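Local coordinates for protein cyclic UMP-AMP synthase (Rhodothermus marinus SG0.5JP17-172, PDB 6E0L) that synthesises from UTP and ATP the second messenger 3',3'-cUAMP, which activates effectors for abortive infection in CBASS antiphage defence, at residues A[41-46]-A[61-66]; A[131-136]-A[151-156]. All coordinates share one frame; numbering follows the deposited sequence.

Contact 1. Residues A[41-46]-A[61-66]; sequences PEVYLQ and VDVVVQ. With MG (magnesium ion), chain B; APC (diphosphomethylphosphonic acid adenosyl ester), chain C; 2KH (5'-O-[(S)-hydroxy{[(S)-hydroxy(phosphonooxy)phosphoryl]amino}phosphoryl]uridine), chain D.
Tyr-44 lies with one ring face against Val-64 in a CH-pi contact, Val-64 CB sitting 3.9 Å from the ring centroid and 14° off its normal. Tyr-44 CG lies between the backbone N and the carbonyl carbon (chi1 59°), which turns the ring toward Val-64 and Gln-66, and its OH reaches Gln-66 OE1 (2.8 Å) as a donor. Gln-66 OE1 is near the ring plane, at the edge, while ring and amide planes stand 73° apart. Beneath the other side of the sheet, Leu-45 CD2 presses on Val-61 CG1 at 3.5 Å, tighter than usual for two carbons, and helix 18-32 packs there. These are antiparallel strands of the nucleotidyltransferase domain; the bond from Val-64 N to Tyr-44 O, 2.7 Å, marks a hydrogen-bonded pair. At the strand ends by the nucleotides, Asp-62 OD2 binds the magnesium ion at 2.1 Å. Gln-46 bridges both nucleotides, OE1 accepting from the APC O2' hydroxyl at 2.6 Å and NE2 donating to 2KH O2 at 2.9 Å. The partly exposed Glu-42 side chain is held more loosely against Gln-66, although two backbone hydrogen bonds pair these residues: its OE2 stays 3.6 Å from Gln-66 NE2, without a bond, and turns to Lys-169 and Asn-68.

Contact 2. Residues A[131-136]-A[151-156]; sequences VVCIQY and EGMTFY. With 2KH (5'-O-[(S)-hydroxy{[(S)-hydroxy(phosphonooxy)phosphoryl]amino}phosphoryl]uridine), chain D.
Ile-134 pairs with Thr-154, and Tyr-136 with Gly-152, as antiparallel hydrogen-bonded pairs of two strands whose short axes run at 144° and approach to 3.9 Å. Between them Gln-135 and Met-153 make a non-hydrogen-bonded pair with CA atoms 4.3 Å apart, and their side chains diverge. The bonds are unequal in geometry: Ile-134 N meets Thr-154 O in the carbonyl plane, whereas Tyr-136 N, though its N-H points almost straight at Gly-152 O, stands well above that carbonyl's plane.

Among the side chains, Met-153 has its CG between backbone N and carbonyl carbon (chi1 52°). CB and CG each lie 3.5 Å from Cys-133 SG, and the bends at chi2 and chi3 carry CE to 3.7 Å from Val-131 CG1. The same methyl of Val-131 touches Phe-155 CD1 at 3.6 Å, so CG1 meets both the methionine methyl and the ring. The other branch, CG2, turns to the uridine analogue and comes within 3.2 Å of 2KH O2, while Phe-155 CZ lies 4.0 Å from 2KH N3, with that nitrogen near the ring plane at its edge. At the far end the Gln-135 amide and Glu-151 carboxylate are stacked, their planes 10° apart, but their polar bonds go elsewhere: Gln-135 NE2 to Asn-68 and Glu-151 OE2 to Lys-169 and Gln-66.

Strands 127-138 and 150-157 form a beta hairpin whose one end, at Val-131 and Phe-155, lines the uracil side of the UTP site.

Both contacts are mostly buried antiparallel pairings in one mixed sheet. They are joined where strand 61-68 runs parallel to strand 127-138: Val-63 O to Val-131 N (2.8 Å) and Val-65 N to Val-131 O (2.9 Å) are probable hydrogen bonds, and Val-64 CG1 packs on Cys-133 SG. Each touches the uridine analogue, but differently. Contact 1 reaches it with polar groups and also binds the magnesium ion and the ATP analogue; contact 2 offers carbon surfaces and no metal ligand. Away from the nucleotides, Gln-66 OE1 of contact 1 packs on Met-153 CB of contact 2, and a partly exposed glutamate of each contact forms a salt bridge with the same lysine.

Contact 1. Residues A[41-46]-A[61-66]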
loop_
_atom_site.group_PDB
_atom_site.type_symbol
_atom_site.label_atom_id
_atom_site.label_comp_id
_atom_site.label_asym_id
_atom_site.label_seq_id
_atom_site.Cartn_x
_atom_site.Cartn_y
_atom_site.Cartn_z
ATOM N N PRO A 41 2.105 6.211 -20.110
ATOM C CA PRO A 41 2.398 5.759 -18.748
ATOM C C PRO A 41 2.101 4.276 -18.612
ATOM O O PRO A 41 1.323 3.702 -19.374
ATOM C CB PRO A 41 1.413 6.561 -17.897
ATOM C CG PRO A 41 0.222 6.764 -18.845
ATOM C CD PRO A 41 0.856 6.995 -20.192
ATOM N N GLU A 42 2.725 3.655 -17.619
ATOM C CA GLU A 42 2.324 2.303 -17.292
ATOM C C GLU A 42 1.208 2.368 -16.264
ATOM O O GLU A 42 1.118 3.321 -15.482
ATOM C CB GLU A 42 3.507 1.483 -16.781
ATOM C CG GLU A 42 4.075 1.919 -15.485
ATOM C CD GLU A 42 5.129 0.958 -14.979
ATOM O OE1 GLU A 42 4.958 -0.262 -15.168
ATOM O OE2 GLU A 42 6.135 1.429 -14.416
ATOM N N VAL A 43 0.390 1.319 -16.242
ATOM C CA VAL A 43 -0.766 1.233 -15.361
ATOM C C VAL A 43 -0.695 -0.096 -14.633
ATOM O O VAL A 43 -0.709 -1.153 -15.272
ATOM C CB VAL A 43 -2.095 1.345 -16.130
ATOM C CG1 VAL A 43 -3.260 1.398 -15.162
ATOM C CG2 VAL A 43 -2.095 2.567 -17.031
ATOM N N TYR A 44 -0.612 -0.048 -13.312
ATOM C CA TYR A 44 -0.569 -1.269 -12.532
ATOM C C TYR A 44 -1.351 -1.059 -11.256
ATOM O O TYR A 44 -1.650 0.074 -10.877
ATOM C CB TYR A 44 0.868 -1.736 -12.287
ATOM C CG TYR A 44 1.779 -0.785 -11.570
ATOM C CD1 TYR A 44 2.503 0.175 -12.280
ATOM C CD2 TYR A 44 1.978 -0.877 -10.200
ATOM C CE1 TYR A 44 3.366 1.038 -11.639
ATOM C CE2 TYR A 44 2.856 -0.008 -9.548
ATOM C CZ TYR A 44 3.538 0.944 -10.270
ATOM O OH TYR A 44 4.409 1.803 -9.632
ATOM N N LEU A 45 -1.677 -2.163 -10.591
ATOM C CA LEU A 45 -2.403 -2.077 -9.338
ATOM C C LEU A 45 -1.428 -2.005 -8.189
ATOM O O LEU A 45 -0.331 -2.557 -8.244
ATOM C CB LEU A 45 -3.300 -3.291 -9.093
ATOM C CG LEU A 45 -4.532 -3.655 -9.878
ATOM C CD1 LEU A 45 -5.246 -4.734 -9.103
ATOM C CD2 LEU A 45 -5.398 -2.425 -9.923
ATOM N N GLN A 46 -1.871 -1.365 -7.117
ATOM C CA GLN A 46 -1.156 -1.448 -5.858
ATOM C C GLN A 46 -2.212 -1.778 -4.813
ATOM O O GLN A 46 -3.368 -2.004 -5.173
ATOM C CB GLN A 46 -0.456 -0.119 -5.569
ATOM C CG GLN A 46 -1.411 1.030 -5.282
ATOM C CD GLN A 46 -0.678 2.248 -4.772
ATOM O OE1 GLN A 46 0.382 2.129 -4.168
ATOM N NE2 GLN A 46 -1.305 3.407 -4.881
ATOM N N VAL A 61 -10.353 0.127 -5.577
ATOM C CA VAL A 61 -9.205 -0.421 -6.284
ATOM C C VAL A 61 -8.136 0.663 -6.341
ATOM O O VAL A 61 -8.416 1.810 -6.713
ATOM C CB VAL A 61 -9.611 -0.920 -7.677
ATOM C CG1 VAL A 61 -8.416 -1.519 -8.403
ATOM C CG2 VAL A 61 -10.748 -1.947 -7.509
ATOM N N ASP A 62 -6.923 0.316 -5.934
ATOM C CA ASP A 62 -5.794 1.240 -5.924
ATOM C C ASP A 62 -4.980 1.100 -7.217
ATOM O O ASP A 62 -4.311 0.079 -7.426
ATOM C CB ASP A 62 -4.980 0.913 -4.689
ATOM C CG ASP A 62 -5.822 1.036 -3.416
ATOM O OD1 ASP A 62 -6.472 2.082 -3.205
ATOM O OD2 ASP A 62 -5.869 0.053 -2.640
ATOM N N VAL A 63 -5.056 2.089 -8.104
ATOM C CA VAL A 63 -4.397 2.009 -9.405
ATOM C C VAL A 63 -3.270 3.035 -9.465
ATOM O O VAL A 63 -3.446 4.196 -9.068
ATOM C CB VAL A 63 -5.401 2.219 -10.556
ATOM C CG1 VAL A 63 -4.709 2.104 -11.911
ATOM C CG2 VAL A 63 -6.534 1.234 -10.444
ATOM N N VAL A 64 -2.129 2.628 -10.017
ATOM C CA VAL A 64 -0.993 3.523 -10.207
ATOM C C VAL A 64 -0.825 3.779 -11.697
ATOM O O VAL A 64 -0.746 2.832 -12.490
ATOM C CB VAL A 64 0.299 2.939 -9.619
ATOM C CG1 VAL A 64 1.441 3.951 -9.778
ATOM C CG2 VAL A 64 0.114 2.558 -8.144
ATOM N N VAL A 65 -0.783 5.057 -12.076
ATOM C CA VAL A 65 -0.537 5.485 -13.444
ATOM C C VAL A 65 0.799 6.222 -13.424
ATOM O O VAL A 65 0.892 7.342 -12.913
ATOM C CB VAL A 65 -1.675 6.365 -13.982
ATOM C CG1 VAL A 65 -1.308 6.929 -15.363
ATOM C CG2 VAL A 65 -2.967 5.564 -14.098
ATOM N N GLN A 66 1.845 5.603 -13.950
ATOM C CA GLN A 66 3.203 6.057 -13.697
ATOM C C GLN A 66 3.872 6.420 -15.013
ATOM O O GLN A 66 3.997 5.577 -15.905
ATOM C CB GLN A 66 4.019 4.973 -12.999
ATOM C CG GLN A 66 5.487 5.339 -12.830
ATOM C CD GLN A 66 6.230 4.355 -11.968
ATOM O OE1 GLN A 66 5.720 3.873 -10.957
ATOM N NE2 GLN A 66 7.454 4.055 -12.360
HETATM MG MG MG B . -6.846 -0.362 -0.848
HETATM P PG APC C . -7.503 -2.054 2.037
HETATM O O1G APC C . -7.795 -3.475 1.653
HETATM O O2G APC C . -8.198 -1.662 3.325
HETATM O O3G APC C . -7.883 -1.117 0.925
HETATM P PB APC C . -4.755 -1.446 1.251
HETATM O O1B APC C . -5.388 -1.315 -0.117
HETATM O O2B APC C . -3.692 -2.516 1.218
HETATM O O3B APC C . -5.893 -1.972 2.297
HETATM P PA APC C . -4.881 1.618 1.104
HETATM O O1A APC C . -6.084 1.221 0.283
HETATM O O2A APC C . -5.243 2.691 2.111
HETATM C C3A APC C . -4.092 0.147 1.905
HETATM O "O5'" APC C . -3.748 2.250 0.085
HETATM C "C5'" APC C . -3.421 1.446 -1.011
HETATM C "C4'" APC C . -1.930 1.635 -1.381
HETATM O "O4'" APC C . -1.629 2.915 -1.402
HETATM C "C3'" APC C . -1.003 1.011 -0.310
HETATM O "O3'" APC C . -0.819 -0.347 -0.468
HETATM C "C2'" APC C . 0.296 1.800 -0.612
HETATM O "O2'" APC C . 0.940 1.156 -1.816
HETATM C "C1'" APC C . -0.115 3.032 -0.849
HETATM N N9 APC C . -0.242 3.727 0.397
HETATM C C8 APC C . -1.318 3.981 1.154
HETATM N N7 APC C . -0.925 4.640 2.240
HETATM C C5 APC C . 0.407 4.812 2.149
HETATM C C6 APC C . 1.291 5.427 2.997
HETATM N N6 APC C . 1.118 6.095 4.271
HETATM N N1 APC C . 2.575 5.468 2.692
HETATM C C2 APC C . 3.015 4.892 1.541
HETATM N N3 APC C . 2.147 4.276 0.696
HETATM C C4 APC C . 0.835 4.241 1.012
HETATM P PA 2KH D . -5.576 8.936 2.008
HETATM O O1A 2KH D . -6.992 8.457 2.305
HETATM O O2A 2KH D . -4.632 8.429 3.074
HETATM N N3A 2KH D . -5.498 10.635 1.961
HETATM O "O5'" 2KH D . -5.073 8.369 0.536
HETATM P PB 2KH D . -6.912 11.548 1.690
HETATM O O1B 2KH D . -6.858 12.804 2.538
HETATM O O2B 2KH D . -8.147 10.727 2.035
HETATM O O3B 2KH D . -6.940 11.982 0.088
HETATM P PG 2KH D . -8.050 11.517 -1.057
HETATM O O1G 2KH D . -9.060 12.634 -1.277
HETATM O O2G 2KH D . -8.762 10.274 -0.559
HETATM O O3G 2KH D . -7.302 11.228 -2.351
HETATM C "C5'" 2KH D . -5.980 8.320 -0.541
HETATM C "C4'" 2KH D . -5.421 7.381 -1.613
HETATM O "O4'" 2KH D . -4.249 7.838 -2.004
HETATM C "C1'" 2KH D . -3.304 6.573 -2.294
HETATM C "C2'" 2KH D . -3.968 5.462 -1.859
HETATM O "O2'" 2KH D . -4.514 4.678 -3.011
HETATM C "C3'" 2KH D . -5.107 5.975 -0.985
HETATM O "O3'" 2KH D . -6.194 5.177 -1.053
HETATM N N1 2KH D . -2.053 6.820 -1.654
HETATM C C6 2KH D . -2.025 7.542 -0.390
HETATM C C2 2KH D . -0.760 6.386 -2.262
HETATM O O2 2KH D . -0.740 5.798 -3.292
HETATM N N3 2KH D . 0.536 6.672 -1.572
HETATM C C4 2KH D . 0.564 7.394 -0.305
HETATM O O4 2KH D . 1.592 7.627 0.243
HETATM C C5 2KH D . -0.727 7.833 0.302
HETATM O O HOH W 1 -6.148 -2.235 -4.547
HETATM O O HOH W 2 -8.593 0.668 -1.389
HETATM O O HOH W 3 -7.577 -2.046 -2.134
#

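Contact 2. Residues A[131-136]-A[151-156]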
loop_
_atom_site.group_PDB
_atom_site.type_symbol
_atom_site.label_atom_id
_atom_site.label_comp_id
_atom_site.label_asym_id
_atom_site.label_seq_id
_atom_site.Cartn_x
_atom_site.Cartn_y
_atom_site.Cartn_z
ATOM N N VAL A 131 -3.529 6.909 -8.588
ATOM C CA VAL A 131 -2.388 7.750 -8.241
ATOM C C VAL A 131 -1.621 8.096 -9.506
ATOM O O VAL A 131 -1.122 7.206 -10.203
ATOM C CB VAL A 131 -1.475 7.068 -7.210
ATOM C CG1 VAL A 131 -0.253 7.914 -6.959
ATOM C CG2 VAL A 131 -2.198 6.870 -5.933
ATOM N N VAL A 132 -1.578 9.383 -9.828
ATOM C CA VAL A 132 -0.846 9.886 -10.984
ATOM C C VAL A 132 0.543 10.265 -10.494
ATOM O O VAL A 132 0.697 11.139 -9.635
ATOM C CB VAL A 132 -1.559 11.097 -11.607
ATOM C CG1 VAL A 132 -0.739 11.679 -12.756
ATOM C CG2 VAL A 132 -2.961 10.718 -12.078
ATOM N N CYS A 133 1.566 9.653 -11.063
ATOM C CA CYS A 133 2.875 9.816 -10.467
ATOM C C CYS A 133 3.909 9.775 -11.565
ATOM O O CYS A 133 3.649 9.295 -12.672
ATOM C CB CYS A 133 3.153 8.742 -9.403
ATOM S SG CYS A 133 3.061 7.036 -10.019
ATOM N N ILE A 134 5.118 10.200 -11.211
ATOM C CA ILE A 134 6.253 10.158 -12.117
ATOM C C ILE A 134 7.290 9.230 -11.512
ATOM O O ILE A 134 7.456 9.195 -10.291
ATOM C CB ILE A 134 6.856 11.581 -12.257
ATOM C CG1 ILE A 134 5.880 12.570 -12.912
ATOM C CG2 ILE A 134 8.132 11.567 -13.081
ATOM C CD1 ILE A 134 5.541 12.279 -14.301
ATOM N N GLN A 135 7.995 8.493 -12.366
ATOM C CA GLN A 135 9.080 7.654 -11.888
ATOM C C GLN A 135 10.018 8.483 -11.017
ATOM O O GLN A 135 10.301 9.641 -11.327
ATOM C CB GLN A 135 9.860 7.079 -13.070
ATOM C CG GLN A 135 10.988 6.162 -12.663
ATOM C CD GLN A 135 11.806 5.719 -13.848
ATOM O OE1 GLN A 135 13.011 5.952 -13.905
ATOM N NE2 GLN A 135 11.153 5.081 -14.808
ATOM N N TYR A 136 10.429 7.915 -9.889
ATOM C CA TYR A 136 11.395 8.516 -8.974
ATOM C C TYR A 136 12.625 7.629 -8.854
ATOM O O TYR A 136 12.501 6.415 -8.660
ATOM C CB TYR A 136 10.784 8.799 -7.590
ATOM C CG TYR A 136 11.778 9.452 -6.643
ATOM C CD1 TYR A 136 11.989 10.825 -6.638
ATOM C CD2 TYR A 136 12.470 8.688 -5.710
ATOM C CE1 TYR A 136 12.905 11.399 -5.776
ATOM C CE2 TYR A 136 13.373 9.255 -4.848
ATOM C CZ TYR A 136 13.582 10.612 -4.876
ATOM O OH TYR A 136 14.488 11.190 -4.016
ATOM N N GLU A 151 14.235 2.543 -7.743
ATOM C CA GLU A 151 13.129 3.158 -8.454
ATOM C C GLU A 151 11.882 3.186 -7.590
ATOM O O GLU A 151 11.442 2.151 -7.071
ATOM C CB GLU A 151 12.807 2.398 -9.743
ATOM C CG GLU A 151 11.797 3.122 -10.601
ATOM C CD GLU A 151 11.204 2.255 -11.699
ATOM O OE1 GLU A 151 11.977 1.741 -12.531
ATOM O OE2 GLU A 151 9.962 2.078 -11.715
ATOM N N GLY A 152 11.293 4.361 -7.484
ATOM C CA GLY A 152 9.975 4.530 -6.923
ATOM C C GLY A 152 9.159 5.395 -7.848
ATOM O O GLY A 152 9.415 5.475 -9.051
ATOM N N MET A 153 8.226 6.120 -7.253
ATOM C CA MET A 153 7.448 7.100 -7.985
ATOM C C MET A 153 7.140 8.246 -7.044
ATOM O O MET A 153 7.328 8.147 -5.831
ATOM C CB MET A 153 6.149 6.511 -8.548
ATOM C CG MET A 153 5.239 5.761 -7.540
ATOM S SD MET A 153 4.290 6.874 -6.449
ATOM C CE MET A 153 2.789 5.911 -6.201
ATOM N N THR A 154 6.686 9.353 -7.617
ATOM C CA THR A 154 6.419 10.523 -6.802
ATOM C C THR A 154 5.254 11.301 -7.383
ATOM O O THR A 154 5.007 11.276 -8.588
ATOM C CB THR A 154 7.669 11.430 -6.661
ATOM O OG1 THR A 154 7.400 12.439 -5.680
ATOM C CG2 THR A 154 8.071 12.085 -7.969
ATOM N N PHE A 155 4.555 12.021 -6.514
ATOM C CA PHE A 155 3.448 12.832 -6.977
ATOM C C PHE A 155 3.350 14.031 -6.057
ATOM O O PHE A 155 3.772 13.991 -4.897
ATOM C CB PHE A 155 2.096 12.075 -7.004
ATOM C CG PHE A 155 1.728 11.404 -5.708
ATOM C CD1 PHE A 155 2.173 10.128 -5.399
ATOM C CD2 PHE A 155 0.893 12.047 -4.813
ATOM C CE1 PHE A 155 1.810 9.522 -4.201
ATOM C CE2 PHE A 155 0.528 11.445 -3.604
ATOM C CZ PHE A 155 0.984 10.195 -3.306
ATOM N N TYR A 156 2.716 15.071 -6.562
ATOM C CA TYR A 156 2.554 16.307 -5.820
ATOM C C TYR A 156 1.179 16.324 -5.171
ATOM O O TYR A 156 0.217 15.779 -5.714
ATOM C CB TYR A 156 2.738 17.507 -6.762
ATOM C CG TYR A 156 2.816 18.865 -6.098
ATOM C CD1 TYR A 156 3.862 19.195 -5.255
ATOM C CD2 TYR A 156 1.846 19.825 -6.347
ATOM C CE1 TYR A 156 3.928 20.449 -4.649
ATOM C CE2 TYR A 156 1.902 21.072 -5.760
ATOM C CZ TYR A 156 2.941 21.376 -4.910
ATOM O OH TYR A 156 2.992 22.612 -4.335
HETATM P PA 2KH D . -5.576 8.936 2.008
HETATM O O1A 2KH D . -6.992 8.457 2.305
HETATM O O2A 2KH D . -4.632 8.429 3.074
HETATM N N3A 2KH D . -5.498 10.635 1.961
HETATM O "O5'" 2KH D . -5.073 8.369 0.536
HETATM P PB 2KH D . -6.912 11.548 1.690
HETATM O O1B 2KH D . -6.858 12.804 2.538
HETATM O O2B 2KH D . -8.147 10.727 2.035
HETATM O O3B 2KH D . -6.940 11.982 0.088
HETATM P PG 2KH D . -8.050 11.517 -1.057
HETATM O O1G 2KH D . -9.060 12.634 -1.277
HETATM O O2G 2KH D . -8.762 10.274 -0.559
HETATM O O3G 2KH D . -7.302 11.228 -2.351
HETATM C "C5'" 2KH D . -5.980 8.320 -0.541
HETATM C "C4'" 2KH D . -5.421 7.381 -1.613
HETATM O "O4'" 2KH D . -4.249 7.838 -2.004
HETATM C "C1'" 2KH D . -3.304 6.573 -2.294
HETATM C "C2'" 2KH D . -3.968 5.462 -1.859
HETATM O "O2'" 2KH D . -4.514 4.678 -3.011
HETATM C "C3'" 2KH D . -5.107 5.975 -0.985
HETATM O "O3'" 2KH D . -6.194 5.177 -1.053
HETATM N N1 2KH D . -2.053 6.820 -1.654
HETATM C C6 2KH D . -2.025 7.542 -0.390
HETATM C C2 2KH D . -0.760 6.386 -2.262
HETATM O O2 2KH D . -0.740 5.798 -3.292
HETATM N N3 2KH D . 0.536 6.672 -1.572
HETATM C C4 2KH D . 0.564 7.394 -0.305
HETATM O O4 2KH D . 1.592 7.627 0.243
HETATM C C5 2KH D . -0.727 7.833 0.302
#